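PDB 5HH3: OxyA protein from Actinoplanes teichomyceticus, which is a heme-dependent cytochrome P450 that probably catalyses phenolic coupling, cross-linking aromatic side chains of the peptide precursor during glycopeptide antibiotic biosynthesis. Local coordinates for residues Arg280-Thr294 / Lys305-Arg319. Residues are numbered along the deposited sequence; the frame is centred on the assembly and turned at random.
With HEM (protoporphyrin IX containing Fe), chain G.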
loop_
_atom_site.group_PDB
_atom_site.type_symbol
_atom_site.label_atom_id
_atom_site.label_comp_id
_atom_site.label_asym_id
_atom_site.label_seq_id
_atom_site.Cartn_x
_atom_site.Cartn_y
_atom_site.Cartn_z
ATOM N N ARG B 280 -4.539 -23.137 16.709
ATOM C CA ARG B 280 -3.089 -22.883 16.826
ATOM C C ARG B 280 -2.324 -23.275 15.562
ATOM O O ARG B 280 -1.528 -22.496 15.038
ATOM C CB ARG B 280 -2.465 -23.652 18.000
ATOM C CG ARG B 280 -0.971 -23.353 18.213
ATOM C CD ARG B 280 -0.273 -24.417 19.042
ATOM N NE ARG B 280 -0.175 -25.695 18.334
ATOM C CZ ARG B 280 0.773 -26.038 17.459
ATOM N NH1 ARG B 280 1.757 -25.207 17.129
ATOM N NH2 ARG B 280 0.737 -27.244 16.903
ATOM N N TYR B 281 -2.550 -24.498 15.107
ATOM C CA TYR B 281 -1.813 -25.047 13.967
ATOM C C TYR B 281 -2.138 -24.298 12.685
ATOM O O TYR B 281 -1.231 -23.942 11.954
ATOM C CB TYR B 281 -2.099 -26.534 13.804
ATOM C CG TYR B 281 -1.256 -27.214 12.746
ATOM C CD1 TYR B 281 0.091 -27.463 12.963
ATOM C CD2 TYR B 281 -1.807 -27.588 11.530
ATOM C CE1 TYR B 281 0.875 -28.093 11.997
ATOM C CE2 TYR B 281 -1.046 -28.211 10.562
ATOM C CZ TYR B 281 0.291 -28.468 10.806
ATOM O OH TYR B 281 1.029 -29.091 9.860
ATOM N N LEU B 282 -3.416 -24.034 12.430
ATOM C CA LEU B 282 -3.818 -23.385 11.179
ATOM C C LEU B 282 -3.505 -21.886 11.107
ATOM O O LEU B 282 -3.098 -21.402 10.044
ATOM C CB LEU B 282 -5.309 -23.601 10.886
ATOM C CG LEU B 282 -5.745 -25.035 10.577
ATOM C CD1 LEU B 282 -7.227 -25.060 10.239
ATOM C CD2 LEU B 282 -4.921 -25.623 9.444
ATOM N N THR B 283 -3.753 -21.174 12.208
ATOM C CA THR B 283 -3.541 -19.707 12.312
ATOM C C THR B 283 -3.879 -18.975 11.010
ATOM O O THR B 283 -2.982 -18.474 10.317
ATOM C CB THR B 283 -2.090 -19.375 12.781
ATOM O OG1 THR B 283 -1.845 -20.043 14.028
ATOM C CG2 THR B 283 -1.903 -17.865 12.973
ATOM N N THR B 284 -5.173 -18.936 10.680
ATOM C CA THR B 284 -5.617 -18.463 9.377
ATOM C C THR B 284 -5.649 -16.925 9.243
ATOM O O THR B 284 -5.833 -16.423 8.141
ATOM C CB THR B 284 -6.996 -19.060 8.994
ATOM O OG1 THR B 284 -7.939 -18.838 10.046
ATOM C CG2 THR B 284 -6.869 -20.564 8.734
ATOM N N ASP B 285 -5.454 -16.207 10.345
ATOM C CA ASP B 285 -5.148 -14.764 10.315
ATOM C C ASP B 285 -3.725 -14.604 10.868
ATOM O O ASP B 285 -3.514 -14.588 12.077
ATOM C CB ASP B 285 -6.179 -13.989 11.147
ATOM C CG ASP B 285 -6.263 -12.488 10.775
ATOM O OD1 ASP B 285 -5.591 -12.044 9.812
ATOM O OD2 ASP B 285 -7.038 -11.758 11.442
ATOM N N GLU B 286 -2.752 -14.523 9.971
ATOM C CA GLU B 286 -1.350 -14.684 10.341
ATOM C C GLU B 286 -0.698 -13.506 11.069
ATOM O O GLU B 286 0.333 -13.696 11.736
ATOM C CB GLU B 286 -0.508 -15.030 9.118
ATOM C CG GLU B 286 -0.760 -16.406 8.526
ATOM C CD GLU B 286 -1.736 -16.407 7.347
ATOM O OE1 GLU B 286 -2.440 -15.390 7.139
ATOM O OE2 GLU B 286 -1.810 -17.442 6.626
ATOM N N LYS B 287 -1.247 -12.300 10.918
ATOM C CA LYS B 287 -0.663 -11.119 11.572
ATOM C C LYS B 287 -1.718 -10.083 11.948
ATOM O O LYS B 287 -2.813 -10.099 11.414
ATOM C CB LYS B 287 0.397 -10.484 10.679
ATOM C CG LYS B 287 -0.091 -10.185 9.289
ATOM C CD LYS B 287 1.006 -9.587 8.452
ATOM C CE LYS B 287 0.553 -9.479 7.014
ATOM N NZ LYS B 287 -0.523 -8.453 6.882
ATOM N N THR B 288 -1.371 -9.217 12.898
ATOM C CA THR B 288 -2.253 -8.143 13.345
ATOM C C THR B 288 -2.039 -6.955 12.432
ATOM O O THR B 288 -1.039 -6.894 11.704
ATOM C CB THR B 288 -1.901 -7.688 14.786
ATOM O OG1 THR B 288 -0.497 -7.453 14.875
ATOM C CG2 THR B 288 -2.291 -8.720 15.804
ATOM N N HIS B 289 -2.950 -5.990 12.488
ATOM C CA HIS B 289 -2.732 -4.711 11.834
ATOM C C HIS B 289 -1.507 -4.035 12.491
ATOM O O HIS B 289 -1.363 -4.090 13.722
ATOM C CB HIS B 289 -3.942 -3.781 11.996
ATOM C CG HIS B 289 -5.175 -4.277 11.322
ATOM N ND1 HIS B 289 -5.426 -4.067 9.977
ATOM C CD2 HIS B 289 -6.223 -4.996 11.792
ATOM C CE1 HIS B 289 -6.585 -4.621 9.656
ATOM N NE2 HIS B 289 -7.089 -5.183 10.743
ATOM N N PRO B 290 -0.647 -3.381 11.687
ATOM C CA PRO B 290 0.462 -2.678 12.297
ATOM C C PRO B 290 0.047 -1.541 13.227
ATOM O O PRO B 290 -0.915 -0.816 12.939
ATOM C CB PRO B 290 1.269 -2.145 11.121
ATOM C CG PRO B 290 0.563 -2.556 9.884
ATOM C CD PRO B 290 -0.754 -3.139 10.244
ATOM N N ARG B 291 0.763 -1.446 14.348
ATOM C CA ARG B 291 0.555 -0.447 15.363
ATOM C C ARG B 291 1.692 0.592 15.281
ATOM O O ARG B 291 2.832 0.216 15.023
ATOM C CB ARG B 291 0.623 -1.085 16.763
ATOM C CG ARG B 291 -0.268 -2.296 17.070
ATOM C CD ARG B 291 -1.697 -1.938 17.067
ATOM N NE ARG B 291 -2.589 -2.877 17.772
ATOM C CZ ARG B 291 -3.345 -3.823 17.205
ATOM N NH1 ARG B 291 -3.241 -4.083 15.908
ATOM N NH2 ARG B 291 -4.172 -4.550 17.960
ATOM N N VAL B 292 1.393 1.874 15.537
ATOM C CA VAL B 292 2.428 2.907 15.626
ATOM C C VAL B 292 2.775 3.122 17.091
ATOM O O VAL B 292 1.874 3.265 17.898
ATOM C CB VAL B 292 1.968 4.267 15.054
ATOM C CG1 VAL B 292 3.123 5.266 15.042
ATOM C CG2 VAL B 292 1.421 4.102 13.654
ATOM N N ALA B 293 4.071 3.170 17.412
ATOM C CA ALA B 293 4.537 3.562 18.763
ATOM C C ALA B 293 4.282 5.038 19.025
ATOM O O ALA B 293 4.697 5.898 18.239
ATOM C CB ALA B 293 6.008 3.225 18.951
ATOM N N THR B 294 3.590 5.324 20.117
ATOM C CA THR B 294 3.380 6.681 20.582
ATOM C C THR B 294 4.320 7.068 21.740
ATOM O O THR B 294 4.300 8.198 22.197
ATOM C CB THR B 294 1.914 6.907 20.979
ATOM O OG1 THR B 294 1.533 5.990 21.997
ATOM C CG2 THR B 294 1.017 6.732 19.774
ATOM N N LYS B 305 11.407 3.348 18.787
ATOM C CA LYS B 305 11.205 4.788 18.955
ATOM C C LYS B 305 9.786 5.186 18.642
ATOM O O LYS B 305 9.167 4.612 17.761
ATOM C CB LYS B 305 12.134 5.583 18.074
ATOM C CG LYS B 305 13.603 5.502 18.473
ATOM C CD LYS B 305 13.904 6.212 19.797
ATOM C CE LYS B 305 13.772 7.727 19.687
ATOM N NZ LYS B 305 14.255 8.349 20.951
ATOM N N ALA B 306 9.291 6.227 19.308
ATOM C CA ALA B 306 7.961 6.741 18.979
ATOM C C ALA B 306 7.929 7.048 17.468
ATOM O O ALA B 306 8.859 7.655 16.945
ATOM C CB ALA B 306 7.646 7.981 19.809
ATOM N N GLY B 307 6.882 6.585 16.786
ATOM C CA GLY B 307 6.734 6.752 15.327
ATOM C C GLY B 307 7.120 5.515 14.544
ATOM O O GLY B 307 6.660 5.333 13.434
ATOM N N ASP B 308 7.961 4.653 15.121
ATOM C CA ASP B 308 8.169 3.315 14.577
ATOM C C ASP B 308 6.867 2.494 14.589
ATOM O O ASP B 308 5.918 2.763 15.368
ATOM C CB ASP B 308 9.208 2.542 15.384
ATOM C CG ASP B 308 10.615 3.062 15.224
ATOM O OD1 ASP B 308 10.900 3.965 14.399
ATOM O OD2 ASP B 308 11.479 2.462 15.892
ATOM N N THR B 309 6.793 1.515 13.704
ATOM C CA THR B 309 5.642 0.625 13.702
ATOM C C THR B 309 6.050 -0.777 14.061
ATOM O O THR B 309 7.191 -1.173 13.841
ATOM C CB THR B 309 4.911 0.615 12.334
ATOM O OG1 THR B 309 5.742 0.011 11.345
ATOM C CG2 THR B 309 4.577 2.018 11.908
ATOM N N VAL B 310 5.096 -1.535 14.586
ATOM C CA VAL B 310 5.301 -2.948 14.895
ATOM C C VAL B 310 4.125 -3.782 14.366
ATOM O O VAL B 310 2.964 -3.499 14.687
ATOM C CB VAL B 310 5.393 -3.180 16.408
ATOM C CG1 VAL B 310 5.550 -4.675 16.717
ATOM C CG2 VAL B 310 6.538 -2.345 17.008
ATOM N N THR B 311 4.445 -4.818 13.602
ATOM C CA THR B 311 3.473 -5.783 13.113
ATOM C C THR B 311 3.739 -7.070 13.862
ATOM O O THR B 311 4.909 -7.501 13.950
ATOM C CB THR B 311 3.674 -5.994 11.608
ATOM O OG1 THR B 311 3.530 -4.735 10.935
ATOM C CG2 THR B 311 2.687 -7.025 11.046
ATOM N N CYS B 312 2.698 -7.666 14.434
ATOM C CA CYS B 312 2.860 -8.885 15.220
ATOM C C CYS B 312 2.522 -10.127 14.388
ATOM O O CYS B 312 1.445 -10.181 13.776
ATOM C CB CYS B 312 2.000 -8.850 16.470
ATOM S SG CYS B 312 2.398 -7.493 17.586
ATOM N N SER B 313 3.453 -11.098 14.362
ATOM C CA SER B 313 3.257 -12.364 13.684
ATOM C C SER B 313 2.622 -13.402 14.637
ATOM O O SER B 313 3.305 -14.106 15.416
ATOM C CB SER B 313 4.573 -12.884 13.118
ATOM O OG SER B 313 4.390 -14.085 12.395
ATOM N N LEU B 314 1.306 -13.509 14.525
ATOM C CA LEU B 314 0.528 -14.517 15.217
ATOM C C LEU B 314 0.911 -15.914 14.742
ATOM O O LEU B 314 0.962 -16.841 15.546
ATOM C CB LEU B 314 -0.969 -14.276 15.030
ATOM C CG LEU B 314 -1.536 -12.896 15.374
ATOM C CD1 LEU B 314 -3.055 -12.857 15.197
ATOM C CD2 LEU B 314 -1.156 -12.520 16.795
ATOM N N LEU B 315 1.202 -16.061 13.453
ATOM C CA LEU B 315 1.728 -17.327 12.922
ATOM C C LEU B 315 3.031 -17.716 13.651
ATOM O O LEU B 315 3.132 -18.842 14.183
ATOM C CB LEU B 315 1.947 -17.222 11.415
ATOM C CG LEU B 315 2.470 -18.468 10.676
ATOM C CD1 LEU B 315 1.521 -19.611 10.833
ATOM C CD2 LEU B 315 2.671 -18.185 9.207
ATOM N N ALA B 316 3.976 -16.768 13.751
ATOM C CA ALA B 316 5.233 -17.016 14.451
ATOM C C ALA B 316 5.013 -17.420 15.909
ATOM O O ALA B 316 5.623 -18.375 16.373
ATOM C CB ALA B 316 6.188 -15.828 14.357
ATOM N N ALA B 317 4.105 -16.742 16.610
ATOM C CA ALA B 317 3.837 -17.052 18.014
ATOM C C ALA B 317 3.237 -18.443 18.181
ATOM O O ALA B 317 3.641 -19.187 19.074
ATOM C CB ALA B 317 2.873 -16.030 18.600
ATOM N N ASN B 318 2.262 -18.760 17.336
ATOM C CA ASN B 318 1.499 -20.000 17.431
ATOM C C ASN B 318 2.297 -21.225 16.990
ATOM O O ASN B 318 2.060 -22.338 17.498
ATOM C CB ASN B 318 0.215 -19.887 16.616
ATOM C CG ASN B 318 -0.745 -18.866 17.194
ATOM O OD1 ASN B 318 -0.530 -18.345 18.294
ATOM N ND2 ASN B 318 -1.820 -18.591 16.477
ATOM N N ARG B 319 3.218 -20.999 16.049
ATOM C CA ARG B 319 4.064 -22.030 15.491
ATOM C C ARG B 319 5.542 -21.837 15.915
ATOM O O ARG B 319 6.458 -22.183 15.174
ATOM C CB ARG B 319 3.907 -22.016 13.972
ATOM C CG ARG B 319 2.453 -22.153 13.480
ATOM C CD ARG B 319 1.816 -23.473 13.891
ATOM N NE ARG B 319 2.612 -24.531 13.284
ATOM C CZ ARG B 319 2.530 -24.916 12.015
ATOM N NH1 ARG B 319 1.587 -24.449 11.200
ATOM N NH2 ARG B 319 3.389 -25.826 11.574
HETATM C CHA HEM G . -10.286 -8.518 15.555
HETATM C CHB HEM G . -14.880 -9.659 14.496
HETATM C CHC HEM G . -13.453 -14.144 13.262
HETATM C CHD HEM G . -8.910 -12.999 14.397
HETATM C C1A HEM G . -11.642 -8.445 15.342
HETATM C C2A HEM G . -12.406 -7.251 15.469
HETATM C C3A HEM G . -13.698 -7.573 15.184
HETATM C C4A HEM G . -13.742 -8.961 14.872
HETATM C CMA HEM G . -14.875 -6.630 15.171
HETATM C CAA HEM G . -11.872 -5.890 15.867
HETATM C CBA HEM G . -11.901 -5.776 17.390
HETATM C CGA HEM G . -11.360 -4.464 17.934
HETATM O O1A HEM G . -10.563 -3.745 17.281
HETATM O O2A HEM G . -11.703 -4.086 19.085
HETATM C C1B HEM G . -14.904 -10.994 14.047
HETATM C C2B HEM G . -16.087 -11.683 13.611
HETATM C C3B HEM G . -15.699 -12.957 13.256
HETATM C C4B HEM G . -14.232 -13.008 13.499
HETATM C CMB HEM G . -17.493 -11.125 13.556
HETATM C CAB HEM G . -16.484 -14.123 12.775
HETATM C CBB HEM G . -17.814 -14.228 12.702
HETATM C C1C HEM G . -12.079 -14.252 13.439
HETATM C C2C HEM G . -11.306 -15.404 13.181
HETATM C C3C HEM G . -9.983 -15.072 13.503
HETATM C C4C HEM G . -9.996 -13.710 13.965
HETATM C CMC HEM G . -11.821 -16.725 12.641
HETATM C CAC HEM G . -8.749 -15.898 13.442
HETATM C CBC HEM G . -8.667 -17.185 13.114
HETATM C C1D HEM G . -8.968 -11.664 14.795
HETATM C C2D HEM G . -7.737 -10.948 15.193
HETATM C C3D HEM G . -8.111 -9.701 15.515
HETATM C C4D HEM G . -9.574 -9.674 15.305
HETATM C CMD HEM G . -6.308 -11.441 15.241
HETATM C CAD HEM G . -7.177 -8.596 15.988
HETATM C CBD HEM G . -6.489 -7.813 14.859
HETATM C CGD HEM G . -5.564 -6.726 15.430
HETATM O O1D HEM G . -4.933 -5.940 14.700
HETATM O O2D HEM G . -5.375 -6.564 16.643
HETATM N NA HEM G . -12.474 -9.489 14.991
HETATM N NB HEM G . -13.860 -11.827 13.986
HETATM N NC HEM G . -11.285 -13.264 13.948
HETATM N ND HEM G . -10.053 -10.872 14.910
HETATM FE FE HEM G . -11.876 -11.329 14.481
HETATM O O HOH W 1 0.742 -5.114 15.199
HETATM O O HOH W 2 -11.611 -10.499 12.566
#
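On the propionate side of the P450 heme pocket, Arg-291 and Val-310 form a hydrogen-bonded antiparallel pair with two backbone hydrogen bonds, Arg-291 N lying 3.0 Å from Val-310 O. The Arg-291 side chain turns back from the strand to grip one heme propionate with two nearly straight bonds, NH1 to O1D at 2.8 Å and NH2 to O2D at 2.7 Å. NH1 also donates, on a bent path, to His-289 O, which helps hold the guanidinium in place, and His-289 N gives O1D a second donor. A water ties this corner to the other strand: it accepts from Thr-288 OG1 at 2.7 Å and donates to His-289 O and Val-310 O. Thr-288 OG1 stands between its own N and carbonyl carbon (chi1 49°), against Cys-312 CB, which turns Thr-288 CG2 toward the propionate, where its CB also lies close. Ala-293 N to Asp-308 O and Gly-307 N to Ala-293 O carry the pairing into the type II turn 305-308. Strands 291-293 and 309-312 are neighbouring inner strands of the mixed beta sheet of the P450 fold, flanked by 72-73 and 53-57. Beyond them, Leu-315 N donates to Glu-286 O, and Leu-314 CD1 packs 3.5 Å from the heme methyl CMD. At helix 274-282, Thr-283 OG1 donates to Arg-280 O and accepts from Asn-318 ND2 at 2.8 Å, lying in the Asn-318 amide plane. Arg-280, which with Glu-277 forms the ExxR motif of the K helix, runs past Asn-318 in the opposite direction, bends at chi3 and brings its guanidinium edge to Asn-318 O, NH1 at 2.9 Å. Arg-319 folds back over one face of Tyr-281, ring and guanidinium planes 25° apart, while its NH1 meets a lone pair of Tyr-281 O at 3.0 Å. Asp-327 salt-bridges both arginines, gathering their guanidinium groups round one carboxylate.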